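Local coordinates for oligopeptide ABC transporter, periplasmic oligopeptide-binding protein, putative (Thermotoga maritima MSB8, PDB 5IPW) that probably binds oligopeptides in the periplasm and delivers them to an ABC transporter for uptake, as a family 5 extracellular solute-binding protein, at residues Trp518-Ile530 against Val542-Val556. Sequence-based numbering, arbitrary orientation.
Sequences WYIGWSGWISYYI and VPEGPEPPEVVYRLV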
loop_
_atom_site.group_PDB
_atom_site.type_symbol
_atom_site.label_atom_id
_atom_site.label_comp_id
_atom_site.label_asym_id
_atom_site.label_seq_id
_atom_site.Cartn_x
_atom_site.Cartn_y
_atom_site.Cartn_z
ATOM N N TRP A 518 4.080 -18.000 -10.682
ATOM C CA TRP A 518 4.188 -19.324 -10.048
ATOM C C TRP A 518 3.029 -20.260 -10.391
ATOM O O TRP A 518 3.219 -21.466 -10.419
ATOM C CB TRP A 518 4.437 -19.244 -8.521
ATOM C CG TRP A 518 3.253 -18.911 -7.627
ATOM C CD1 TRP A 518 2.929 -17.686 -7.126
ATOM C CD2 TRP A 518 2.294 -19.829 -7.082
ATOM N NE1 TRP A 518 1.811 -17.773 -6.333
ATOM C CE2 TRP A 518 1.403 -19.078 -6.284
ATOM C CE3 TRP A 518 2.091 -21.207 -7.203
ATOM C CZ2 TRP A 518 0.311 -19.656 -5.624
ATOM C CZ3 TRP A 518 0.998 -21.786 -6.539
ATOM C CH2 TRP A 518 0.126 -21.006 -5.765
ATOM N N TYR A 519 1.851 -19.719 -10.687
ATOM C CA TYR A 519 0.732 -20.563 -11.094
ATOM C C TYR A 519 0.208 -20.261 -12.486
ATOM O O TYR A 519 -0.889 -20.690 -12.832
ATOM C CB TYR A 519 -0.413 -20.479 -10.084
ATOM C CG TYR A 519 -1.041 -19.117 -9.918
ATOM C CD1 TYR A 519 -2.094 -18.707 -10.727
ATOM C CD2 TYR A 519 -0.605 -18.256 -8.926
ATOM C CE1 TYR A 519 -2.678 -17.467 -10.562
ATOM C CE2 TYR A 519 -1.184 -17.018 -8.751
ATOM C CZ TYR A 519 -2.216 -16.626 -9.572
ATOM O OH TYR A 519 -2.796 -15.392 -9.404
ATOM N N ILE A 520 0.993 -19.562 -13.295
ATOM C CA ILE A 520 0.482 -19.038 -14.560
ATOM C C ILE A 520 0.070 -20.158 -15.523
ATOM O O ILE A 520 -0.980 -20.072 -16.156
ATOM C CB ILE A 520 1.468 -18.034 -15.213
ATOM C CG1 ILE A 520 0.777 -17.273 -16.341
ATOM C CG2 ILE A 520 2.726 -18.711 -15.726
ATOM C CD1 ILE A 520 1.565 -16.072 -16.812
ATOM N N GLY A 521 0.870 -21.218 -15.595
ATOM C CA GLY A 521 0.521 -22.405 -16.372
ATOM C C GLY A 521 -0.776 -23.087 -15.947
ATOM O O GLY A 521 -1.439 -23.711 -16.769
ATOM N N TRP A 522 -1.148 -22.971 -14.673
ATOM C CA TRP A 522 -2.406 -23.544 -14.177
ATOM C C TRP A 522 -3.639 -22.648 -14.370
ATOM O O TRP A 522 -4.747 -23.029 -13.978
ATOM C CB TRP A 522 -2.269 -23.919 -12.692
ATOM C CG TRP A 522 -1.263 -25.001 -12.431
ATOM C CD1 TRP A 522 -1.020 -26.094 -13.209
ATOM C CD2 TRP A 522 -0.386 -25.114 -11.300
ATOM N NE1 TRP A 522 -0.034 -26.866 -12.648
ATOM C CE2 TRP A 522 0.367 -26.292 -11.471
ATOM C CE3 TRP A 522 -0.168 -24.336 -10.156
ATOM C CZ2 TRP A 522 1.327 -26.711 -10.545
ATOM C CZ3 TRP A 522 0.797 -24.752 -9.235
ATOM C CH2 TRP A 522 1.532 -25.924 -9.440
ATOM N N SER A 523 -3.459 -21.476 -14.987
ATOM C CA SER A 523 -4.559 -20.516 -15.192
ATOM C C SER A 523 -5.780 -21.102 -15.894
ATOM O O SER A 523 -6.905 -20.655 -15.658
ATOM C CB SER A 523 -4.066 -19.306 -15.988
ATOM O OG SER A 523 -3.064 -18.600 -15.278
ATOM N N GLY A 524 -5.560 -22.077 -16.774
ATOM C CA GLY A 524 -6.659 -22.759 -17.453
ATOM C C GLY A 524 -7.560 -23.454 -16.449
ATOM O O GLY A 524 -8.756 -23.165 -16.358
ATOM N N TRP A 525 -6.961 -24.350 -15.674
ATOM C CA TRP A 525 -7.681 -25.136 -14.674
ATOM C C TRP A 525 -8.241 -24.294 -13.531
ATOM O O TRP A 525 -9.368 -24.523 -13.089
ATOM C CB TRP A 525 -6.767 -26.231 -14.115
ATOM C CG TRP A 525 -6.567 -27.353 -15.078
ATOM C CD1 TRP A 525 -5.540 -27.508 -15.965
ATOM C CD2 TRP A 525 -7.433 -28.472 -15.266
ATOM N NE1 TRP A 525 -5.710 -28.663 -16.689
ATOM C CE2 TRP A 525 -6.865 -29.274 -16.278
ATOM C CE3 TRP A 525 -8.632 -28.879 -14.671
ATOM C CZ2 TRP A 525 -7.457 -30.461 -16.709
ATOM C CZ3 TRP A 525 -9.221 -30.058 -15.100
ATOM C CH2 TRP A 525 -8.632 -30.835 -16.111
ATOM N N ILE A 526 -7.455 -23.328 -13.059
ATOM C CA ILE A 526 -7.888 -22.420 -11.995
ATOM C C ILE A 526 -9.155 -21.669 -12.401
ATOM O O ILE A 526 -10.060 -21.472 -11.594
ATOM C CB ILE A 526 -6.775 -21.410 -11.633
ATOM C CG1 ILE A 526 -5.619 -22.134 -10.942
ATOM C CG2 ILE A 526 -7.306 -20.305 -10.723
ATOM C CD1 ILE A 526 -4.319 -21.369 -10.969
ATOM N N SER A 527 -9.210 -21.246 -13.658
ATOM C CA SER A 527 -10.372 -20.548 -14.185
ATOM C C SER A 527 -11.552 -21.513 -14.353
ATOM O O SER A 527 -12.704 -21.155 -14.090
ATOM C CB SER A 527 -10.006 -19.897 -15.515
ATOM O OG SER A 527 -10.976 -18.955 -15.906
ATOM N N TYR A 528 -11.249 -22.738 -14.787
ATOM C CA TYR A 528 -12.243 -23.812 -14.892
ATOM C C TYR A 528 -12.839 -24.159 -13.516
ATOM O O TYR A 528 -14.047 -24.380 -13.392
ATOM C CB TYR A 528 -11.617 -25.045 -15.575
ATOM C CG TYR A 528 -12.495 -26.284 -15.621
ATOM C CD1 TYR A 528 -13.819 -26.216 -16.056
ATOM C CD2 TYR A 528 -11.990 -27.530 -15.252
ATOM C CE1 TYR A 528 -14.620 -27.346 -16.102
ATOM C CE2 TYR A 528 -12.784 -28.668 -15.296
ATOM C CZ TYR A 528 -14.101 -28.569 -15.722
ATOM O OH TYR A 528 -14.905 -29.685 -15.771
ATOM N N TYR A 529 -11.992 -24.162 -12.488
ATOM C CA TYR A 529 -12.405 -24.501 -11.127
ATOM C C TYR A 529 -13.339 -23.453 -10.537
ATOM O O TYR A 529 -14.423 -23.771 -10.056
ATOM C CB TYR A 529 -11.170 -24.635 -10.246
ATOM C CG TYR A 529 -11.447 -24.988 -8.805
ATOM C CD1 TYR A 529 -11.774 -24.008 -7.875
ATOM C CD2 TYR A 529 -11.353 -26.305 -8.366
ATOM C CE1 TYR A 529 -12.013 -24.330 -6.549
ATOM C CE2 TYR A 529 -11.587 -26.638 -7.044
ATOM C CZ TYR A 529 -11.916 -25.649 -6.137
ATOM O OH TYR A 529 -12.150 -25.979 -4.819
ATOM N N ILE A 530 -12.901 -22.202 -10.565
ATOM C CA ILE A 530 -13.689 -21.097 -10.027
ATOM C C ILE A 530 -15.045 -21.071 -10.716
ATOM O O ILE A 530 -16.080 -20.987 -10.055
ATOM C CB ILE A 530 -12.975 -19.740 -10.216
ATOM C CG1 ILE A 530 -11.719 -19.672 -9.344
ATOM C CG2 ILE A 530 -13.897 -18.579 -9.856
ATOM C CD1 ILE A 530 -10.729 -18.611 -9.773
ATOM N N VAL A 542 -13.745 -28.478 -21.091
ATOM C CA VAL A 542 -12.638 -28.736 -20.165
ATOM C C VAL A 542 -11.318 -28.355 -20.844
ATOM O O VAL A 542 -11.133 -28.660 -22.024
ATOM C CB VAL A 542 -12.589 -30.234 -19.777
ATOM C CG1 VAL A 542 -11.409 -30.541 -18.861
ATOM C CG2 VAL A 542 -13.892 -30.657 -19.116
ATOM N N PRO A 543 -10.394 -27.696 -20.110
ATOM C CA PRO A 543 -9.100 -27.356 -20.701
ATOM C C PRO A 543 -8.061 -28.465 -20.516
ATOM O O PRO A 543 -8.115 -29.207 -19.530
ATOM C CB PRO A 543 -8.689 -26.109 -19.921
ATOM C CG PRO A 543 -9.257 -26.336 -18.563
ATOM C CD PRO A 543 -10.492 -27.191 -18.726
ATOM N N GLU A 544 -7.133 -28.566 -21.465
ATOM C CA GLU A 544 -6.033 -29.530 -21.394
ATOM C C GLU A 544 -4.893 -28.982 -20.527
ATOM O O GLU A 544 -5.010 -27.908 -19.930
ATOM C CB GLU A 544 -5.531 -29.900 -22.807
ATOM C CG GLU A 544 -4.615 -28.881 -23.496
ATOM C CD GLU A 544 -5.364 -27.783 -24.242
ATOM O OE1 GLU A 544 -4.884 -27.359 -25.315
ATOM O OE2 GLU A 544 -6.430 -27.337 -23.765
ATOM N N GLY A 545 -3.794 -29.728 -20.466
ATOM C CA GLY A 545 -2.615 -29.315 -19.710
ATOM C C GLY A 545 -2.602 -29.950 -18.335
ATOM O O GLY A 545 -3.607 -30.521 -17.906
ATOM N N PRO A 546 -1.462 -29.857 -17.631
ATOM C CA PRO A 546 -1.393 -30.446 -16.301
ATOM C C PRO A 546 -2.354 -29.754 -15.346
ATOM O O PRO A 546 -2.468 -28.526 -15.371
ATOM C CB PRO A 546 0.060 -30.197 -15.868
ATOM C CG PRO A 546 0.794 -29.824 -17.111
ATOM C CD PRO A 546 -0.219 -29.153 -17.982
ATOM N N GLU A 547 -3.053 -30.546 -14.538
ATOM C CA GLU A 547 -3.903 -30.020 -13.482
ATOM C C GLU A 547 -3.017 -29.655 -12.291
ATOM O O GLU A 547 -1.992 -30.304 -12.072
ATOM C CB GLU A 547 -4.940 -31.065 -13.076
ATOM C CG GLU A 547 -6.102 -30.504 -12.273
ATOM C CD GLU A 547 -7.197 -31.521 -12.011
ATOM O OE1 GLU A 547 -7.046 -32.694 -12.419
ATOM O OE2 GLU A 547 -8.218 -31.142 -11.394
ATOM N N PRO A 548 -3.383 -28.594 -11.540
ATOM C CA PRO A 548 -2.611 -28.231 -10.341
ATOM C C PRO A 548 -2.842 -29.183 -9.175
ATOM O O PRO A 548 -3.872 -29.858 -9.142
ATOM C CB PRO A 548 -3.163 -26.847 -9.965
ATOM C CG PRO A 548 -4.517 -26.789 -10.581
ATOM C CD PRO A 548 -4.412 -27.581 -11.851
ATOM N N PRO A 549 -1.898 -29.224 -8.213
ATOM C CA PRO A 549 -2.117 -29.875 -6.921
ATOM C C PRO A 549 -3.427 -29.434 -6.258
ATOM O O PRO A 549 -3.925 -28.345 -6.531
ATOM C CB PRO A 549 -0.926 -29.402 -6.084
ATOM C CG PRO A 549 0.149 -29.110 -7.066
ATOM C CD PRO A 549 -0.519 -28.724 -8.356
ATOM N N GLU A 550 -3.970 -30.276 -5.385
ATOM C CA GLU A 550 -5.243 -29.987 -4.715
ATOM C C GLU A 550 -5.110 -28.814 -3.735
ATOM O O GLU A 550 -6.059 -28.066 -3.494
ATOM C CB GLU A 550 -5.737 -31.237 -3.976
ATOM C CG GLU A 550 -7.228 -31.231 -3.677
ATOM C CD GLU A 550 -8.082 -31.156 -4.933
ATOM O OE1 GLU A 550 -7.699 -31.766 -5.952
ATOM O OE2 GLU A 550 -9.138 -30.487 -4.908
ATOM N N VAL A 551 -3.915 -28.663 -3.180
ATOM C CA VAL A 551 -3.618 -27.586 -2.253
ATOM C C VAL A 551 -3.725 -26.196 -2.920
ATOM O O VAL A 551 -3.989 -25.199 -2.242
ATOM C CB VAL A 551 -2.233 -27.820 -1.605
ATOM C CG1 VAL A 551 -1.105 -27.570 -2.594
ATOM C CG2 VAL A 551 -2.076 -26.984 -0.348
ATOM N N VAL A 552 -3.534 -26.137 -4.239
ATOM C CA VAL A 552 -3.756 -24.904 -5.005
ATOM C C VAL A 552 -5.246 -24.576 -5.086
ATOM O O VAL A 552 -5.646 -23.440 -4.841
ATOM C CB VAL A 552 -3.159 -24.999 -6.427
ATOM C CG1 VAL A 552 -3.567 -23.810 -7.283
ATOM C CG2 VAL A 552 -1.640 -25.084 -6.365
ATOM N N TYR A 553 -6.068 -25.563 -5.430
ATOM C CA TYR A 553 -7.521 -25.367 -5.461
ATOM C C TYR A 553 -8.050 -24.896 -4.110
ATOM O O TYR A 553 -9.109 -24.269 -4.035
ATOM C CB TYR A 553 -8.249 -26.658 -5.848
ATOM C CG TYR A 553 -8.190 -27.057 -7.314
ATOM C CD1 TYR A 553 -8.120 -26.105 -8.333
ATOM C CD2 TYR A 553 -8.256 -28.400 -7.682
ATOM C CE1 TYR A 553 -8.086 -26.484 -9.665
ATOM C CE2 TYR A 553 -8.225 -28.785 -9.011
ATOM C CZ TYR A 553 -8.141 -27.824 -10.000
ATOM O OH TYR A 553 -8.111 -28.199 -11.321
ATOM N N ARG A 554 -7.315 -25.222 -3.049
ATOM C CA ARG A 554 -7.679 -24.832 -1.691
ATOM C C ARG A 554 -7.449 -23.338 -1.465
ATOM O O ARG A 554 -8.315 -22.646 -0.922
ATOM C CB ARG A 554 -6.889 -25.670 -0.667
ATOM C CG ARG A 554 -7.717 -26.214 0.492
ATOM C CD ARG A 554 -9.028 -26.851 0.038
ATOM N NE ARG A 554 -8.889 -27.607 -1.212
ATOM C CZ ARG A 554 -9.886 -27.888 -2.052
ATOM N NH1 ARG A 554 -11.130 -27.487 -1.804
ATOM N NH2 ARG A 554 -9.638 -28.578 -3.159
ATOM N N LEU A 555 -6.283 -22.847 -1.888
ATOM C CA LEU A 555 -5.970 -21.413 -1.820
ATOM C C LEU A 555 -7.030 -20.547 -2.497
ATOM O O LEU A 555 -7.287 -19.429 -2.061
ATOM C CB LEU A 555 -4.604 -21.115 -2.442
ATOM C CG LEU A 555 -3.388 -21.386 -1.565
ATOM C CD1 LEU A 555 -2.116 -21.276 -2.389
ATOM C CD2 LEU A 555 -3.330 -20.431 -0.383
ATOM N N VAL A 556 -7.642 -21.062 -3.561
ATOM C CA VAL A 556 -8.734 -20.351 -4.220
ATOM C C VAL A 556 -9.905 -20.244 -3.256
ATOM O O VAL A 556 -10.429 -19.156 -3.037
ATOM C CB VAL A 556 -9.195 -21.055 -5.513
ATOM C CG1 VAL A 556 -10.403 -20.353 -6.114
ATOM C CG2 VAL A 556 -8.063 -21.107 -6.531
#
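W525 is held between two layers of the proline-rich 542-549 loop: CG of P543 lies over one face of the indole, while E547 crosses the other, its CG 3.8 Å from W525 CE3 and its carboxylate stacked nearly flat on the ring. W525 NE1 gives a bent hydrogen bond (145°) to G545 O at 3.1 Å, reaching it from above the carbonyl plane; G545 must be glycine, since a CB at its backbone angles would jam against E544 O. Replacing W525 by alanine would probably leave G545 O without this donor and open a gap between P543 and E547. Y553 OH donates to E547 OE2 at 2.9 Å, which probably helps hold the carboxylate over the indole. Rigid proline rings suit the flat face of W522, making CH-pi contacts: P548 CB sits 3.6 Å from the centroid of its five-membered ring and P549 CD over the six-membered one. With CG anti to the backbone N (chi1 -180°), Y529 lays its ring on that of Y553 in an offset stack, centroids 4.3 Å apart; Y529 OH is hydrogen-bonded to D557 OD2. Farther along, I530 and V556 join helices 523-534 and 550-564, whose segments here cross at -52°. L555 packs against helix 568-584, and W522 touches helix 350-357.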